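Local coordinates for probable chitinase (Chromobacterium violaceum, PDB 5JH8), which probably binds chitin and, as a member of glycoside hydrolase family 18, is likely to hydrolyse it, at residues G107-F112 / I142-A147. Numbering follows the deposited sequence. Where two conformers were deposited one is given.
With HIS (histidine), chain F.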
loop_
_atom_site.group_PDB
_atom_site.type_symbol
_atom_site.label_atom_id
_atom_site.label_comp_id
_atom_site.label_asym_id
_atom_site.label_seq_id
_atom_site.Cartn_x
_atom_site.Cartn_y
_atom_site.Cartn_z
ATOM N N GLY A 107 -6.644 12.462 -8.742
ATOM C CA GLY A 107 -5.462 12.852 -8.022
ATOM C C GLY A 107 -4.287 11.976 -8.390
ATOM O O GLY A 107 -4.359 11.129 -9.283
ATOM N N ILE A 108 -3.213 12.174 -7.636
ATOM C CA ILE A 108 -1.970 11.432 -7.776
ATOM C C ILE A 108 -1.703 10.692 -6.475
ATOM O O ILE A 108 -1.868 11.258 -5.384
ATOM C CB ILE A 108 -0.801 12.393 -8.099
ATOM C CG1 ILE A 108 -1.009 13.073 -9.469
ATOM C CG2 ILE A 108 0.545 11.674 -7.959
ATOM C CD1 ILE A 108 -0.902 12.156 -10.647
ATOM N N ASN A 109 -1.273 9.445 -6.590
ATOM C CA ASN A 109 -0.690 8.695 -5.479
ATOM C C ASN A 109 0.817 8.622 -5.733
ATOM O O ASN A 109 1.265 7.903 -6.629
ATOM C CB ASN A 109 -1.337 7.306 -5.411
ATOM C CG ASN A 109 -0.744 6.331 -4.374
ATOM O OD1 ASN A 109 -0.983 5.140 -4.508
ATOM N ND2 ASN A 109 -0.032 6.806 -3.366
ATOM N N VAL A 110 1.598 9.391 -4.974
ATOM C CA VAL A 110 3.057 9.279 -5.002
ATOM C C VAL A 110 3.440 8.041 -4.204
ATOM O O VAL A 110 3.136 7.947 -3.010
ATOM C CB VAL A 110 3.720 10.535 -4.428
ATOM C CG1 VAL A 110 5.228 10.269 -4.238
ATOM C CG2 VAL A 110 3.490 11.739 -5.344
ATOM N N ASP A 111 4.085 7.085 -4.873
ATOM C CA ASP A 111 4.580 5.859 -4.243
ATOM C C ASP A 111 6.088 5.865 -4.432
ATOM O O ASP A 111 6.624 5.198 -5.324
ATOM C CB ASP A 111 3.929 4.630 -4.846
ATOM C CG ASP A 111 4.347 3.365 -4.137
ATOM O OD1 ASP A 111 5.022 3.461 -3.090
ATOM O OD2 ASP A 111 4.020 2.263 -4.611
ATOM N N PHE A 112 6.770 6.683 -3.635
ATOM C CA PHE A 112 8.228 6.767 -3.675
ATOM C C PHE A 112 8.786 5.971 -2.503
ATOM O O PHE A 112 8.579 6.340 -1.341
ATOM C CB PHE A 112 8.735 8.207 -3.590
ATOM C CG PHE A 112 8.664 8.984 -4.883
ATOM C CD1 PHE A 112 7.890 8.582 -5.975
ATOM C CD2 PHE A 112 9.369 10.157 -4.974
ATOM C CE1 PHE A 112 7.837 9.356 -7.118
ATOM C CE2 PHE A 112 9.328 10.913 -6.099
ATOM C CZ PHE A 112 8.567 10.517 -7.177
ATOM N N ILE A 142 -2.334 11.569 -2.558
ATOM C CA ILE A 142 -2.101 10.482 -1.603
ATOM C C ILE A 142 -0.621 10.143 -1.653
ATOM O O ILE A 142 -0.080 9.914 -2.734
ATOM C CB ILE A 142 -2.922 9.232 -1.971
ATOM C CG1 ILE A 142 -4.403 9.578 -2.043
ATOM C CG2 ILE A 142 -2.629 8.094 -0.990
ATOM C CD1 ILE A 142 -5.289 8.435 -2.477
ATOM N N VAL A 143 0.035 10.090 -0.500
ATOM C CA VAL A 143 1.445 9.699 -0.429
ATOM C C VAL A 143 1.520 8.365 0.305
ATOM O O VAL A 143 1.104 8.267 1.463
ATOM C CB VAL A 143 2.318 10.764 0.249
ATOM C CG1 VAL A 143 3.785 10.335 0.233
ATOM C CG2 VAL A 143 2.169 12.105 -0.453
ATOM N N SER A 144 2.071 7.349 -0.356
ATOM C CA SER A 144 2.296 6.052 0.273
ATOM C C SER A 144 3.576 6.130 1.096
ATOM O O SER A 144 4.608 6.588 0.607
ATOM C CB SER A 144 2.400 4.946 -0.780
ATOM O OG SER A 144 1.183 4.822 -1.508
ATOM N N VAL A 145 3.493 5.747 2.364
ATOM C CA VAL A 145 4.674 5.781 3.222
ATOM C C VAL A 145 4.841 4.443 3.918
ATOM O O VAL A 145 3.863 3.720 4.145
ATOM C CB VAL A 145 4.608 6.910 4.258
ATOM C CG1 VAL A 145 4.517 8.243 3.577
ATOM C CG2 VAL A 145 3.449 6.695 5.203
ATOM N N PRO A 146 6.067 4.099 4.284
ATOM C CA PRO A 146 6.290 2.907 5.104
ATOM C C PRO A 146 5.671 3.102 6.480
ATOM O O PRO A 146 5.579 4.224 6.986
ATOM C CB PRO A 146 7.821 2.799 5.191
ATOM C CG PRO A 146 8.354 3.695 4.150
ATOM C CD PRO A 146 7.344 4.749 3.910
ATOM N N ALA A 147 5.298 1.983 7.093
ATOM C CA ALA A 147 4.650 1.951 8.397
ATOM C C ALA A 147 5.701 1.709 9.468
ATOM O O ALA A 147 6.441 0.713 9.412
ATOM C CB ALA A 147 3.614 0.833 8.428
HETATM N N HIS F . 5.131 -3.328 -2.879
HETATM C CA HIS F . 4.630 -2.664 -4.078
HETATM C C HIS F . 5.578 -2.915 -5.242
HETATM O O HIS F . 6.766 -3.213 -5.060
HETATM C CB HIS F . 4.454 -1.163 -3.830
HETATM C CG HIS F . 3.321 -0.831 -2.905
HETATM N ND1 HIS F . 2.773 0.431 -2.824
HETATM C CD2 HIS F . 2.648 -1.590 -2.007
HETATM C CE1 HIS F . 1.796 0.429 -1.938
HETATM N NE2 HIS F . 1.713 -0.779 -1.410
HETATM O OXT HIS F . 5.162 -2.830 -6.399
HETATM O O HOH W 1 6.134 8.009 -1.185
HETATM O O HOH W 2 7.046 4.881 0.438
#
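With CG anti to the backbone N (chi1 175°), N109 reaches across to the next strand, while S144, its OG anti to the carbonyl carbon, turns its hydroxyl to meet it. One hydrogen of N109 ND2 points nearly straight at S144 OG (3.0 Å), which lies in the amide plane; the other reaches I142 O (3.2 Å) from well above that carbonyl's plane. I142 O thus takes two donors, since V110 N also bonds to it at 2.8 Å. The other carboxamide atom, OD1, is hydrogen-bonded to Y7 OH, and S144 OG to Q174 OE1, so these buried polar groups form a chain through the barrel interior. I142 CG2 packs alongside N109 ND2 (3.7 Å). Strands 107-111 and 142-146 run parallel, their axes 4.6 Å apart at the closest and 17° from each other, their ladder completed by I142 N to I108 O and S144 N to V110 O. V110 and V143 turn to the other face, against I127 of helix 120-135, and V110 CG1 sits over the rim of the F112 ring. Past the last backbone bond two waters bridge the strands: one links F112 N to S144 O, the other F112 O to S144 O. D111 OD1 comes within 3.8 Å of S144 CB, and D111 OD2 accepts a hydrogen bond from ND1 of the bound histidine (2.8 Å). Neighbouring parallel strands with N109 and S144 turned inward and a helix outside are characteristic of the family 18 TIM barrel; in the strand that carries the family's DxxDxDxE motif, N109 sits at the second Asp position, followed by D111 and E113, both in the histidine pocket.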